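Local coordinates for protein phenyl-3-pyruvate decarboxylase (PDB 2NXW) that catalyses the thiamine diphosphate- and magnesium-dependent decarboxylation of indole-3-pyruvate to indole-3-acetaldehyde, a step of auxin biosynthesis, at residues A[240-252]-A[341-353]. Sequence-based numbering, arbitrary orientation.
Sequences AKVAELAQRLGVP and VDALLERLPPSDR. Unlike the reference sequence in segment 341-353: Arg347 (reference Gly).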
loop_
_atom_site.group_PDB
_atom_site.type_symbol
_atom_site.label_atom_id
_atom_site.label_comp_id
_atom_site.label_asym_id
_atom_site.label_seq_id
_atom_site.Cartn_x
_atom_site.Cartn_y
_atom_site.Cartn_z
ATOM N N ALA A 240 29.917 28.146 10.788
ATOM C CA ALA A 240 31.324 28.540 10.745
ATOM C C ALA A 240 32.123 27.684 9.762
ATOM O O ALA A 240 32.890 28.206 8.958
ATOM C CB ALA A 240 31.941 28.450 12.141
ATOM N N LYS A 241 31.941 26.367 9.827
ATOM C CA LYS A 241 32.654 25.469 8.930
ATOM C C LYS A 241 32.249 25.705 7.480
ATOM O O LYS A 241 33.089 25.670 6.582
ATOM C CB LYS A 241 32.375 24.012 9.300
ATOM C CG LYS A 241 33.037 23.549 10.586
ATOM C CD LYS A 241 34.503 23.222 10.351
ATOM C CE LYS A 241 35.103 22.536 11.572
ATOM N NZ LYS A 241 36.438 21.961 11.269
ATOM N N VAL A 242 30.962 25.948 7.241
ATOM C CA VAL A 242 30.513 26.169 5.879
ATOM C C VAL A 242 30.961 27.526 5.341
ATOM O O VAL A 242 31.201 27.664 4.146
ATOM C CB VAL A 242 28.983 25.948 5.779
ATOM C CG1 VAL A 242 28.450 26.367 4.403
ATOM C CG2 VAL A 242 28.698 24.466 6.025
ATOM N N ALA A 243 31.113 28.520 6.217
ATOM C CA ALA A 243 31.605 29.824 5.767
ATOM C C ALA A 243 33.037 29.609 5.266
ATOM O O ALA A 243 33.440 30.173 4.247
ATOM C CB ALA A 243 31.595 30.832 6.924
ATOM N N GLU A 244 33.797 28.780 5.980
ATOM C CA GLU A 244 35.174 28.484 5.593
ATOM C C GLU A 244 35.179 27.719 4.265
ATOM O O GLU A 244 35.951 28.034 3.362
ATOM C CB GLU A 244 35.857 27.667 6.695
ATOM C CG GLU A 244 37.346 27.381 6.483
ATOM C CD GLU A 244 38.200 28.644 6.445
ATOM O OE1 GLU A 244 37.925 29.589 7.215
ATOM O OE2 GLU A 244 39.162 28.683 5.653
ATOM N N LEU A 245 34.311 26.716 4.143
ATOM C CA LEU A 245 34.221 25.947 2.908
ATOM C C LEU A 245 33.860 26.844 1.714
ATOM O O LEU A 245 34.461 26.727 0.640
ATOM C CB LEU A 245 33.172 24.836 3.056
ATOM C CG LEU A 245 32.813 24.062 1.780
ATOM C CD1 LEU A 245 34.044 23.314 1.261
ATOM C CD2 LEU A 245 31.677 23.090 2.079
ATOM N N ALA A 246 32.884 27.735 1.897
ATOM C CA ALA A 246 32.456 28.631 0.823
ATOM C C ALA A 246 33.595 29.508 0.329
ATOM O O ALA A 246 33.730 29.744 -0.876
ATOM C CB ALA A 246 31.297 29.503 1.293
ATOM N N GLN A 247 34.417 29.994 1.253
ATOM C CA GLN A 247 35.528 30.836 0.848
ATOM C C GLN A 247 36.556 30.022 0.062
ATOM O O GLN A 247 37.026 30.459 -0.990
ATOM C CB GLN A 247 36.180 31.481 2.077
ATOM C CG GLN A 247 37.400 32.348 1.761
ATOM C CD GLN A 247 37.887 33.139 2.973
ATOM O OE1 GLN A 247 38.100 32.582 4.055
ATOM N NE2 GLN A 247 38.069 34.441 2.791
ATOM N N ARG A 248 36.886 28.831 0.552
ATOM C CA ARG A 248 37.880 27.989 -0.121
ATOM C C ARG A 248 37.414 27.359 -1.433
ATOM O O ARG A 248 38.214 27.162 -2.349
ATOM C CB ARG A 248 38.355 26.875 0.813
ATOM C CG ARG A 248 39.008 27.366 2.097
ATOM C CD ARG A 248 39.743 26.235 2.805
ATOM N NE ARG A 248 40.261 26.677 4.096
ATOM C CZ ARG A 248 41.117 25.982 4.834
ATOM N NH1 ARG A 248 41.562 24.806 4.406
ATOM N NH2 ARG A 248 41.521 26.460 6.004
ATOM N N LEU A 249 36.125 27.042 -1.531
ATOM C CA LEU A 249 35.603 26.401 -2.732
ATOM C C LEU A 249 35.596 27.331 -3.943
ATOM O O LEU A 249 35.692 26.879 -5.080
ATOM C CB LEU A 249 34.202 25.862 -2.451
ATOM C CG LEU A 249 33.619 24.911 -3.493
ATOM C CD1 LEU A 249 34.468 23.657 -3.612
ATOM C CD2 LEU A 249 32.215 24.538 -3.066
ATOM N N GLY A 250 35.465 28.630 -3.695
ATOM C CA GLY A 250 35.510 29.603 -4.770
ATOM C C GLY A 250 34.408 29.635 -5.806
ATOM O O GLY A 250 34.649 30.035 -6.945
ATOM N N VAL A 251 33.204 29.213 -5.432
ATOM C CA VAL A 251 32.077 29.231 -6.362
ATOM C C VAL A 251 30.954 30.095 -5.799
ATOM O O VAL A 251 30.924 30.379 -4.606
ATOM C CB VAL A 251 31.531 27.800 -6.640
ATOM C CG1 VAL A 251 32.661 26.903 -7.138
ATOM C CG2 VAL A 251 30.910 27.209 -5.380
ATOM N N PRO A 252 30.032 30.555 -6.663
ATOM C CA PRO A 252 28.912 31.389 -6.210
ATOM C C PRO A 252 28.114 30.702 -5.109
ATOM O O PRO A 252 27.885 29.491 -5.160
ATOM C CB PRO A 252 28.092 31.577 -7.481
ATOM C CG PRO A 252 29.151 31.618 -8.542
ATOM C CD PRO A 252 30.062 30.477 -8.136
ATOM N N VAL A 341 31.865 18.112 5.063
ATOM C CA VAL A 341 32.429 19.458 5.085
ATOM C C VAL A 341 33.889 19.425 5.541
ATOM O O VAL A 341 34.745 20.070 4.934
ATOM C CB VAL A 341 31.601 20.392 6.006
ATOM C CG1 VAL A 341 32.301 21.733 6.176
ATOM C CG2 VAL A 341 30.217 20.613 5.393
ATOM N N ASP A 342 34.176 18.677 6.602
ATOM C CA ASP A 342 35.554 18.585 7.075
ATOM C C ASP A 342 36.464 17.954 6.025
ATOM O O ASP A 342 37.605 18.391 5.849
ATOM C CB ASP A 342 35.638 17.773 8.365
ATOM C CG ASP A 342 35.205 18.561 9.586
ATOM O OD1 ASP A 342 35.206 19.811 9.539
ATOM O OD2 ASP A 342 34.880 17.925 10.608
ATOM N N ALA A 343 35.963 16.934 5.329
ATOM C CA ALA A 343 36.746 16.255 4.298
ATOM C C ALA A 343 37.048 17.181 3.123
ATOM O O ALA A 343 38.124 17.118 2.521
ATOM C CB ALA A 343 36.010 15.015 3.812
ATOM N N LEU A 344 36.095 18.045 2.791
ATOM C CA LEU A 344 36.304 18.987 1.705
ATOM C C LEU A 344 37.319 20.047 2.124
ATOM O O LEU A 344 38.161 20.455 1.327
ATOM C CB LEU A 344 34.979 19.650 1.319
ATOM C CG LEU A 344 33.980 18.705 0.644
ATOM C CD1 LEU A 344 32.626 19.397 0.479
ATOM C CD2 LEU A 344 34.517 18.276 -0.713
ATOM N N LEU A 345 37.251 20.485 3.378
ATOM C CA LEU A 345 38.187 21.505 3.852
ATOM C C LEU A 345 39.622 20.994 3.835
ATOM O O LEU A 345 40.546 21.726 3.491
ATOM C CB LEU A 345 37.805 21.966 5.264
ATOM C CG LEU A 345 36.549 22.846 5.328
ATOM C CD1 LEU A 345 36.162 23.092 6.776
ATOM C CD2 LEU A 345 36.813 24.170 4.613
ATOM N N GLU A 346 39.793 19.728 4.189
ATOM C CA GLU A 346 41.115 19.112 4.207
ATOM C C GLU A 346 41.742 19.068 2.818
ATOM O O GLU A 346 42.965 18.971 2.686
ATOM C CB GLU A 346 41.002 17.692 4.751
ATOM C CG GLU A 346 40.839 17.611 6.255
ATOM C CD GLU A 346 40.306 16.267 6.707
ATOM O OE1 GLU A 346 40.680 15.241 6.096
ATOM O OE2 GLU A 346 39.518 16.235 7.679
ATOM N N ARG A 347 40.907 19.152 1.787
ATOM C CA ARG A 347 41.368 19.084 0.401
ATOM C C ARG A 347 41.423 20.418 -0.341
ATOM O O ARG A 347 41.706 20.459 -1.541
ATOM C CB ARG A 347 40.482 18.106 -0.368
ATOM C CG ARG A 347 40.546 16.691 0.183
ATOM C CD ARG A 347 39.408 15.826 -0.336
ATOM N NE ARG A 347 39.623 14.419 -0.015
ATOM C CZ ARG A 347 39.640 13.924 1.221
ATOM N NH1 ARG A 347 39.444 14.720 2.269
ATOM N NH2 ARG A 347 39.882 12.629 1.414
ATOM N N LEU A 348 41.159 21.503 0.375
ATOM C CA LEU A 348 41.176 22.837 -0.210
ATOM C C LEU A 348 42.138 23.746 0.536
ATOM O O LEU A 348 42.131 23.795 1.762
ATOM C CB LEU A 348 39.772 23.456 -0.155
ATOM C CG LEU A 348 38.674 22.797 -0.992
ATOM C CD1 LEU A 348 37.304 23.290 -0.520
ATOM C CD2 LEU A 348 38.885 23.122 -2.461
ATOM N N PRO A 349 42.985 24.482 -0.194
ATOM C CA PRO A 349 43.901 25.362 0.528
ATOM C C PRO A 349 43.172 26.605 1.034
ATOM O O PRO A 349 42.095 26.957 0.545
ATOM C CB PRO A 349 44.956 25.695 -0.526
ATOM C CG PRO A 349 44.159 25.724 -1.783
ATOM C CD PRO A 349 43.253 24.506 -1.643
ATOM N N PRO A 350 43.739 27.275 2.042
ATOM C CA PRO A 350 43.131 28.488 2.595
ATOM C C PRO A 350 43.039 29.532 1.480
ATOM O O PRO A 350 43.775 29.462 0.494
ATOM C CB PRO A 350 44.128 28.911 3.672
ATOM C CG PRO A 350 44.776 27.625 4.082
ATOM C CD PRO A 350 44.970 26.922 2.768
ATOM N N SER A 351 42.130 30.489 1.625
ATOM C CA SER A 351 41.975 31.542 0.631
ATOM C C SER A 351 41.494 32.804 1.331
ATOM O O SER A 351 40.829 32.721 2.368
ATOM C CB SER A 351 40.953 31.121 -0.430
ATOM O OG SER A 351 40.761 32.139 -1.395
ATOM N N ASP A 352 41.839 33.967 0.779
ATOM C CA ASP A 352 41.399 35.233 1.360
ATOM C C ASP A 352 40.320 35.834 0.466
ATOM O O ASP A 352 39.937 36.997 0.616
ATOM C CB ASP A 352 42.581 36.207 1.533
ATOM C CG ASP A 352 43.333 36.476 0.241
ATOM O OD1 ASP A 352 43.017 35.863 -0.799
ATOM O OD2 ASP A 352 44.263 37.317 0.271
ATOM N N ARG A 353 39.823 35.008 -0.450
ATOM C CA ARG A 353 38.781 35.386 -1.399
ATOM C C ARG A 353 37.620 36.059 -0.674
ATOM O O ARG A 353 37.137 35.554 0.338
ATOM C CB ARG A 353 38.280 34.133 -2.122
ATOM C CG ARG A 353 37.458 34.399 -3.363
ATOM C CD ARG A 353 37.169 33.098 -4.096
ATOM N NE ARG A 353 36.180 32.295 -3.391
ATOM C CZ ARG A 353 34.869 32.461 -3.516
ATOM N NH1 ARG A 353 34.400 33.399 -4.325
ATOM N NH2 ARG A 353 34.030 31.690 -2.833
HETATM O O HOH W 1 40.249 30.356 4.036
HETATM O O HOH W 2 38.739 30.505 -3.068
HETATM O O HOH W 3 41.022 27.311 -1.968
HETATM O O HOH W 4 31.606 33.051 -3.743
#
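Helices 240-249 and 341-346 of the central domain run roughly parallel, their axes 9.9 Å apart and inclined at 37°, and the chain beyond Glu346 then wraps round the C-terminal end of the first helix. Leu345 is a knob in a hole of Lys241, Glu244, Leu245 and Arg248; its CD2 branch lies 3.6 Å from Leu245 CA, while CD1 meets Lys241 CD. Branched leucines fill the inner side, where Leu245 CD1 meets Leu344 CB and Leu348 CD1, and Leu245 also packs on Leu296 of strand 292-296. On the solvent side Lys241 NZ pairs with Asp342 OD1 (3.0 Å), on the syn side but well out of the carboxylate plane. Arg248, extended from CG to NE, has Pro350 CA over one guanidinium face, offset toward its rim; NH1 donates to Leu348 O (2.9 Å), while Glu244 OE2 takes NE in plane through its anti lone pair. Replacing Arg248 with leucine would probably leave Leu348 O without this donor and the Glu244 carboxylate without its countercharge. Arg353, bent at chi3, turns its guanidinium back over Gly250, whose positive phi (67°) suits a residue without a side chain and whose CA comes 3.1 Å from Arg353 NE; its edge gives NH2 to Ala246 O (2.8 Å) and NE to Gln247 O. Gln247 reciprocates, NE2 reaching Arg353 O (2.9 Å, 167°). Arg353 thus serves two carbonyls at the C-terminal end of helix 240-249, probably easing its partial negative charge, while Arg248 holds the loop and aliphatic packing plus one salt bridge join the helices.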